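Local coordinates for resiniferatoxin-binding, phosphotriesterase-related protein (Rhodobacter sphaeroides 2.4.1, PDB 3K2G), which binds resiniferatoxin and, as a binuclear-zinc TIM-barrel member of the phosphotriesterase family, probably hydrolyses phosphoric esters, at the interface of chains A and B. Residues are numbered along the deposited sequence; one frame, centred on the assembly and turned at random. Chains: chain A/B, Resiniferatoxin-binding, phosphotriesterase-related protein.

The interface of chains A and B. Residues chain A 269, 276, 282; chain B 279, 281, 329.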
ATOM      1  N   PHE A 269       6.366  -5.686  24.640  1.00 24.25           N
ATOM      2  CA  PHE A 269       4.928  -5.800  24.450  1.00 22.71           C
ATOM      3  C   PHE A 269       4.400  -5.399  25.815  1.00 22.80           C
ATOM      4  O   PHE A 269       4.704  -6.049  26.818  1.00 19.28           O
ATOM      5  CB  PHE A 269       4.478  -7.231  24.155  1.00 24.99           C
ATOM      6  CG  PHE A 269       2.976  -7.394  24.151  1.00 25.35           C
ATOM      7  CD1 PHE A 269       2.202  -6.803  23.151  1.00 26.57           C
ATOM      8  CD2 PHE A 269       2.334  -8.090  25.173  1.00 25.61           C
ATOM      9  CE1 PHE A 269       0.808  -6.899  23.170  1.00 26.53           C
ATOM     10  CE2 PHE A 269       0.940  -8.193  25.205  1.00 26.47           C
ATOM     11  CZ  PHE A 269       0.174  -7.596  24.200  1.00 26.68           C
ATOM     12  N   GLN A 276       1.958  -3.069  21.286  1.00 20.60           N
ATOM     13  CA  GLN A 276       3.288  -3.497  20.875  1.00 19.93           C
ATOM     14  C   GLN A 276       4.163  -2.363  20.340  1.00 18.58           C
ATOM     15  O   GLN A 276       3.716  -1.546  19.534  1.00 17.58           O
ATOM     16  CB  GLN A 276       3.155  -4.570  19.791  1.00 20.96           C
ATOM     17  CG  GLN A 276       4.473  -5.038  19.196  1.00 19.73           C
ATOM     18  CD  GLN A 276       5.311  -5.797  20.196  1.00 21.77           C
ATOM     19  OE1 GLN A 276       4.836  -6.745  20.813  1.00 21.11           O
ATOM     20  NE2 GLN A 276       6.566  -5.385  20.364  1.00 18.14           N
ATOM     21  N   GLU A 282      10.739  -0.308  10.896  1.00 14.73           N
ATOM     22  CA  GLU A 282       9.479   0.358  10.588  1.00 15.85           C
ATOM     23  C   GLU A 282       9.599   1.850  10.878  1.00 15.86           C
ATOM     24  O   GLU A 282       9.132   2.686  10.102  1.00 14.91           O
ATOM     25  CB  GLU A 282       8.345  -0.231  11.424  1.00 18.16           C
ATOM     26  CG  GLU A 282       7.948  -1.640  11.043  1.00 19.66           C
ATOM     27  CD  GLU A 282       6.920  -2.216  11.990  1.00 22.11           C
ATOM     28  OE1 GLU A 282       7.233  -2.347  13.194  1.00 21.04           O
ATOM     29  OE2 GLU A 282       5.798  -2.531  11.532  1.00 23.19           O
TER
ATOM     30  N   SER B 279       9.351  -8.363  12.590  1.00 17.94           N
ATOM     31  CA  SER B 279       8.691  -8.419  13.895  1.00 18.49           C
ATOM     32  C   SER B 279       7.552  -9.429  13.882  1.00 18.20           C
ATOM     33  O   SER B 279       7.014  -9.747  12.824  1.00 15.90           O
ATOM     34  CB  SER B 279       8.110  -7.056  14.249  1.00 19.25           C
ATOM     35  OG  SER B 279       6.973  -6.790  13.452  1.00 17.29           O
ATOM     36  N   ASP B 281       4.599  -8.958  14.795  1.00 19.08           N
ATOM     37  CA  ASP B 281       3.378  -8.312  14.327  1.00 20.74           C
ATOM     38  C   ASP B 281       3.332  -8.339  12.798  1.00 20.55           C
ATOM     39  O   ASP B 281       2.283  -8.605  12.213  1.00 20.39           O
ATOM     40  CB  ASP B 281       3.285  -6.864  14.826  1.00 22.90           C
ATOM     41  CG  ASP B 281       2.446  -6.730  16.093  1.00 25.51           C
ATOM     42  OD1 ASP B 281       1.747  -7.697  16.469  1.00 24.06           O
ATOM     43  OD2 ASP B 281       2.477  -5.648  16.709  1.00 28.55           O
ATOM     44  N   ARG B 329      -0.965 -13.429  20.369  1.00 23.32           N
ATOM     45  CA  ARG B 329      -0.780 -12.305  19.446  1.00 22.30           C
ATOM     46  C   ARG B 329      -1.638 -12.536  18.196  1.00 22.45           C
ATOM     47  O   ARG B 329      -2.275 -11.613  17.694  1.00 19.61           O
ATOM     48  CB  ARG B 329       0.697 -12.178  19.047  1.00 22.34           C
ATOM     49  CG  ARG B 329       1.023 -10.998  18.130  1.00 22.23           C
ATOM     50  CD  ARG B 329       2.489 -11.023  17.697  1.00 23.44           C
ATOM     51  NE  ARG B 329       3.408 -10.815  18.817  1.00 20.83           N
ATOM     52  CZ  ARG B 329       3.662  -9.633  19.377  1.00 23.57           C
ATOM     53  NH1 ARG B 329       3.073  -8.532  18.923  1.00 19.89           N
ATOM     54  NH2 ARG B 329       4.506  -9.547  20.399  1.00 21.71           N
TER
HETATM   55  O   HOH W   1       6.084  -4.477  14.531  1.00 22.53           O
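B:Arg329 reaches across to A:Gln276 and grips its side-chain amide oxygen end-on with both terminal guanidinium nitrogens. NH2 of B:Arg329 donates to OE1 of A:Gln276 at 2.9 Å. The bond from NH1 of B:Arg329 to OE1 of A:Gln276 is longer, at 3.1 Å, and more bent. OE1 lies at the guanidinium edge, in its plane, whereas both donors come to the amide from one face, well above the carbonyl plane, with the two flat groups turned 53° apart. The A:Gln276 chain, extended at chi1, bends at chi2 (67°), which brings the amide beside the guanidinium, and the last torsion (53°) turns OE1 to it. Within chain B, OD1 of B:Asp281 forms a salt bridge with NH1 of B:Arg329 (2.9 Å) and would help fix the guanidinium. OD2 of B:Asp281 lies 3.2 Å from CG of A:Gln276 and also touches its CB, packing closely against the aliphatic stem.

Towards A:Glu282 the contact is looser and hydrated: water 1 lies 2.8 Å from OE1 of A:Glu282 and 2.7 Å from OG of B:Ser279, bridging side chains that do not meet directly.

The patch belongs to a two-fold interface and has a twin with the chains exchanged, although a biological dimer is not established by the crystal alone. Strand 275-276 of chain A faces the start of helix 280-292 and helix 321-332 of chain B; the water joins the start of chain A's helix 280-292 to the loop just before its chain B counterpart.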